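Local coordinates for hypothetical protein (Clostridium sporogenes ATCC 15579, PDB 4QRK) that is of unknown function but adopts a right-handed beta-helix fold and may take part in cell adhesion, at residues Ala116-Lys120 against Ile121-Glu125; Tyr161-Ser165 against Ile166-Ile170. All coordinates share one frame; numbering follows the deposited sequence.

In the fold
Contacts 1 and 2 are two corners of one right-handed beta-helix, each leading the chain from the same first sheet across to the same second sheet. Their centres lie about 13 Å apart and they do not touch, their nearest atoms being about 7 Å from each other. Contact 1 sits nearer the centre of the chain, about 9 Å from it against about 17 Å for contact 2, yet it is only partly buried and mixes leucine and isoleucine packing with a hydrogen-bonded turn and polar side chains. Contact 2 is the more buried and is held across its segments by apolar side-chain packing, several of its backbone groups being met by asparagine and serine side chains beyond the corner.

Contact 1: residues Ala116-Lys120 against Ile121-Glu125; sequences ADLSK and INLKE
Leu118 and Ile121 close a type I beta turn, with the backbone N of Ile121 reaching the O of Leu118 at 3.3 Å, as strand 113-117 ends and the chain swings across to strand 123-130. This is a corner of the right-handed beta-helix, joining its two facing sheets. The bond is nearly straight at the hydrogen (160°), although the donor stands well above the carbonyl plane; Tyr143 OH is a second partner of the same oxygen.

Inside the corner the packing is aliphatic. Leu118 divides its two methyls between two neighbours: CD2 meets Ile121 CG1 at 4.1 Å, while CD1 reaches across the interior to Leu123 CD2, also at 4.1 Å. Ile121 settles back over the turn itself, its CG1 lying 3.8 Å from the CA of Leu118. In Leu123, CG turned opposite the backbone N (chi1 -174°) sets CD2 against Leu118 CD1. Ile105 and Val147, from the strands flanking 123-130, continue this apolar layer beyond Leu118 and Leu123 respectively.

The outer side of the bend is polar. Asp117 OD1 accepts from Ser119 N at 3.0 Å, making an Asx turn that overlaps the start of the beta turn. Ser119 OG binds the same oxygen on its syn lone pair, whereas the backbone N comes from above the carboxylate plane, so two donors from one residue grip OD1 and fix the carboxylate against the backbone. Asn122 centres an inverse gamma turn with only a weak bond from Leu123 N to Ile121 O, and its ND2 binds the backbone O of Lys100. Its OD1 takes the ammonium of Lys124, which also binds Asn145 OD1; the Lys124 NZ to Asn122 OD1 distance is 3.1 Å, with the nitrogen standing above the amide plane.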
loop_
_atom_site.group_PDB
_atom_site.type_symbol
_atom_site.label_atom_id
_atom_site.label_comp_id
_atom_site.label_asym_id
_atom_site.label_seq_id
_atom_site.Cartn_x
_atom_site.Cartn_y
_atom_site.Cartn_z
ATOM N N ALA A 116 -1.553 1.175 -5.893
ATOM C CA ALA A 116 -2.655 0.454 -5.270
ATOM C C ALA A 116 -3.971 1.211 -5.295
ATOM O O ALA A 116 -4.048 2.396 -4.936
ATOM C CB ALA A 116 -2.326 0.049 -3.800
ATOM N N ASP A 117 -4.995 0.495 -5.720
ATOM C CA ASP A 117 -6.352 0.959 -5.588
ATOM C C ASP A 117 -6.946 0.238 -4.440
ATOM O O ASP A 117 -7.274 -0.947 -4.543
ATOM C CB ASP A 117 -7.182 0.660 -6.821
ATOM C CG ASP A 117 -8.638 1.138 -6.664
ATOM O OD1 ASP A 117 -8.919 1.944 -5.756
ATOM O OD2 ASP A 117 -9.509 0.672 -7.420
ATOM N N LEU A 118 -7.128 0.952 -3.328
ATOM C CA LEU A 118 -7.713 0.355 -2.136
ATOM C C LEU A 118 -9.073 0.976 -1.841
ATOM O O LEU A 118 -9.617 0.801 -0.767
ATOM C CB LEU A 118 -6.802 0.554 -0.926
ATOM C CG LEU A 118 -5.362 0.030 -1.037
ATOM C CD1 LEU A 118 -4.505 0.424 0.153
ATOM C CD2 LEU A 118 -5.280 -1.498 -1.309
ATOM N N SER A 119 -9.643 1.658 -2.813
ATOM C CA SER A 119 -10.927 2.330 -2.619
ATOM C C SER A 119 -12.073 1.365 -2.457
ATOM O O SER A 119 -13.073 1.738 -1.938
ATOM C CB SER A 119 -11.238 3.265 -3.775
ATOM O OG SER A 119 -11.279 2.554 -5.009
ATOM N N LYS A 120 -11.920 0.116 -2.866
ATOM C CA LYS A 120 -13.009 -0.857 -2.742
ATOM C C LYS A 120 -12.789 -1.877 -1.653
ATOM O O LYS A 120 -13.584 -2.774 -1.479
ATOM C CB LYS A 120 -13.224 -1.576 -4.080
ATOM C CG LYS A 120 -13.674 -0.582 -5.150
ATOM C CD LYS A 120 -14.036 -1.285 -6.397
ATOM C CE LYS A 120 -14.882 -0.432 -7.283
ATOM N NZ LYS A 120 -15.225 -1.196 -8.515
ATOM N N ILE A 121 -11.678 -1.755 -0.953
ATOM C CA ILE A 121 -11.300 -2.708 0.092
ATOM C C ILE A 121 -11.911 -2.224 1.398
ATOM O O ILE A 121 -11.995 -1.018 1.637
ATOM C CB ILE A 121 -9.769 -2.699 0.241
ATOM C CG1 ILE A 121 -9.103 -3.043 -1.090
ATOM C CG2 ILE A 121 -9.258 -3.635 1.323
ATOM C CD1 ILE A 121 -9.546 -4.333 -1.665
ATOM N N ASN A 122 -12.287 -3.159 2.251
ATOM C CA ASN A 122 -12.720 -2.878 3.613
ATOM C C ASN A 122 -11.488 -2.642 4.469
ATOM O O ASN A 122 -11.119 -3.448 5.310
ATOM C CB ASN A 122 -13.510 -4.062 4.149
ATOM C CG ASN A 122 -14.214 -3.776 5.479
ATOM O OD1 ASN A 122 -14.191 -2.665 5.994
ATOM N ND2 ASN A 122 -14.835 -4.804 6.033
ATOM N N LEU A 123 -10.830 -1.522 4.214
ATOM C CA LEU A 123 -9.519 -1.260 4.762
ATOM C C LEU A 123 -9.598 -0.795 6.213
ATOM O O LEU A 123 -10.403 0.074 6.546
ATOM C CB LEU A 123 -8.844 -0.208 3.898
ATOM C CG LEU A 123 -7.401 0.128 4.205
ATOM C CD1 LEU A 123 -6.532 -1.104 4.003
ATOM C CD2 LEU A 123 -6.950 1.333 3.332
ATOM N N LYS A 124 -8.730 -1.335 7.069
ATOM C CA LYS A 124 -8.626 -0.840 8.453
ATOM C C LYS A 124 -7.294 -0.113 8.670
ATOM O O LYS A 124 -7.225 0.900 9.344
ATOM C CB LYS A 124 -8.706 -1.977 9.477
ATOM C CG LYS A 124 -9.890 -2.914 9.317
ATOM C CD LYS A 124 -11.235 -2.238 9.535
ATOM C CE LYS A 124 -12.300 -2.913 8.675
ATOM N NZ LYS A 124 -13.706 -2.656 9.094
ATOM N N GLU A 125 -6.218 -0.669 8.153
ATOM C CA GLU A 125 -4.940 -0.051 8.411
ATOM C C GLU A 125 -4.018 -0.335 7.271
ATOM O O GLU A 125 -4.083 -1.410 6.671
ATOM C CB GLU A 125 -4.347 -0.530 9.752
ATOM C CG GLU A 125 -3.016 0.137 10.069
ATOM C CD GLU A 125 -2.621 0.011 11.542
ATOM O OE1 GLU A 125 -3.414 -0.578 12.310
ATOM O OE2 GLU A 125 -1.520 0.499 11.912
#

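Contact 2: residues Tyr161-Ser165 against Ile166-Ile170; sequences YLPKS and IGVKI
The puckered ring of Pro163 meets Ile166 at its edge, CG lying 3.5 Å from Ile166 CG1. Val168 CG2 instead stands above the plane of the ring, by the rim at CD, 3.8 Å from Pro163 CD. One branched residue thus takes the edge by CG and the other the face by CD, where strand 157-162 gives way to strand 167-174 at a turn of the beta-helix. Ile166 reaches the ring because CG1 lies between its own backbone N and carbonyl carbon (chi1 74°).

Deeper between the sheets, Leu162 CD1 is shared by two partners. It touches Val168 CG1 at 3.8 Å and meets the CD1 of Ile170 tip to tip at the same distance. Ile204 covers Pro163 and Ile166 from strand 203-210, and Val206 lies against Ile170.

Polar groups of the bend look to other loops: Asn194 ND2 binds the O of Ile166 while its OD1 receives the N of Val168, and Ser200 OG pairs with Gly167 N. No polar bond links the two arms, which are held by close apolar packing, while Asn194, Ser200 and a Gly167-Ile204 backbone bond satisfy several of the buried backbone groups.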
loop_
_atom_site.group_PDB
_atom_site.type_symbol
_atom_site.label_atom_id
_atom_site.label_comp_id
_atom_site.label_asym_id
_atom_site.label_seq_id
_atom_site.Cartn_x
_atom_site.Cartn_y
_atom_site.Cartn_z
ATOM N N TYR A 161 -4.792 9.560 -2.991
ATOM C CA TYR A 161 -6.149 10.025 -3.258
ATOM C C TYR A 161 -7.056 9.668 -2.089
ATOM O O TYR A 161 -7.129 8.527 -1.685
ATOM C CB TYR A 161 -6.711 9.434 -4.569
ATOM C CG TYR A 161 -5.845 9.773 -5.777
ATOM C CD1 TYR A 161 -6.023 10.949 -6.483
ATOM C CD2 TYR A 161 -4.831 8.898 -6.189
ATOM C CE1 TYR A 161 -5.198 11.255 -7.576
ATOM C CE2 TYR A 161 -4.005 9.195 -7.252
ATOM C CZ TYR A 161 -4.193 10.363 -7.938
ATOM O OH TYR A 161 -3.357 10.602 -8.980
ATOM N N LEU A 162 -7.771 10.663 -1.580
ATOM C CA LEU A 162 -8.566 10.532 -0.365
ATOM C C LEU A 162 -10.028 10.878 -0.645
ATOM O O LEU A 162 -10.346 11.578 -1.596
ATOM C CB LEU A 162 -7.973 11.449 0.718
ATOM C CG LEU A 162 -6.602 10.934 1.146
ATOM C CD1 LEU A 162 -5.709 12.004 1.704
ATOM C CD2 LEU A 162 -6.743 9.825 2.123
ATOM N N PRO A 163 -10.934 10.356 0.174
ATOM C CA PRO A 163 -12.353 10.546 -0.125
ATOM C C PRO A 163 -12.801 11.951 0.237
ATOM O O PRO A 163 -12.183 12.586 1.087
ATOM C CB PRO A 163 -13.036 9.510 0.781
ATOM C CG PRO A 163 -12.096 9.302 1.900
ATOM C CD PRO A 163 -10.711 9.606 1.420
ATOM N N LYS A 164 -13.847 12.436 -0.413
ATOM C CA LYS A 164 -14.472 13.709 -0.052
ATOM C C LYS A 164 -15.535 13.483 1.020
ATOM O O LYS A 164 -15.735 14.323 1.871
ATOM C CB LYS A 164 -15.121 14.341 -1.292
ATOM C CG LYS A 164 -14.106 14.825 -2.327
ATOM C CD LYS A 164 -14.761 15.318 -3.602
ATOM C CE LYS A 164 -13.785 16.106 -4.455
ATOM N NZ LYS A 164 -14.160 16.034 -5.893
ATOM N N SER A 165 -16.152 12.305 0.999
ATOM C CA SER A 165 -17.340 11.998 1.806
ATOM C C SER A 165 -17.093 11.712 3.281
ATOM O O SER A 165 -17.999 11.816 4.069
ATOM C CB SER A 165 -18.036 10.773 1.231
ATOM O OG SER A 165 -17.134 9.679 1.147
ATOM N N ILE A 166 -15.890 11.298 3.644
ATOM C CA ILE A 166 -15.571 11.087 5.039
ATOM C C ILE A 166 -14.399 11.961 5.439
ATOM O O ILE A 166 -13.619 12.427 4.603
ATOM C CB ILE A 166 -15.340 9.604 5.360
ATOM C CG1 ILE A 166 -14.014 9.105 4.837
ATOM C CG2 ILE A 166 -16.472 8.754 4.753
ATOM C CD1 ILE A 166 -13.662 7.764 5.414
ATOM N N GLY A 167 -14.284 12.204 6.738
ATOM C CA GLY A 167 -13.247 13.080 7.246
ATOM C C GLY A 167 -11.868 12.502 7.079
ATOM O O GLY A 167 -11.618 11.316 7.307
ATOM N N VAL A 168 -10.959 13.370 6.674
ATOM C CA VAL A 168 -9.560 13.050 6.503
ATOM C C VAL A 168 -8.669 14.103 7.179
ATOM O O VAL A 168 -8.891 15.326 7.062
ATOM C CB VAL A 168 -9.223 12.981 4.978
ATOM C CG1 VAL A 168 -7.791 12.696 4.758
ATOM C CG2 VAL A 168 -10.044 11.921 4.308
ATOM N N LYS A 169 -7.684 13.616 7.921
ATOM C CA LYS A 169 -6.629 14.463 8.454
ATOM C C LYS A 169 -5.306 13.851 8.107
ATOM O O LYS A 169 -5.097 12.665 8.359
ATOM C CB LYS A 169 -6.781 14.599 9.973
ATOM C CG LYS A 169 -5.759 15.480 10.660
ATOM C CD LYS A 169 -6.192 15.647 12.110
ATOM C CE LYS A 169 -5.309 16.536 12.945
ATOM N NZ LYS A 169 -6.019 16.880 14.236
ATOM N N ILE A 170 -4.414 14.666 7.540
ATOM C CA ILE A 170 -3.104 14.208 7.055
ATOM C C ILE A 170 -2.015 15.018 7.722
ATOM O O ILE A 170 -2.011 16.255 7.653
ATOM C CB ILE A 170 -2.909 14.433 5.549
ATOM C CG1 ILE A 170 -4.040 13.790 4.751
ATOM C CG2 ILE A 170 -1.536 13.847 5.064
ATOM C CD1 ILE A 170 -4.950 14.785 4.155
#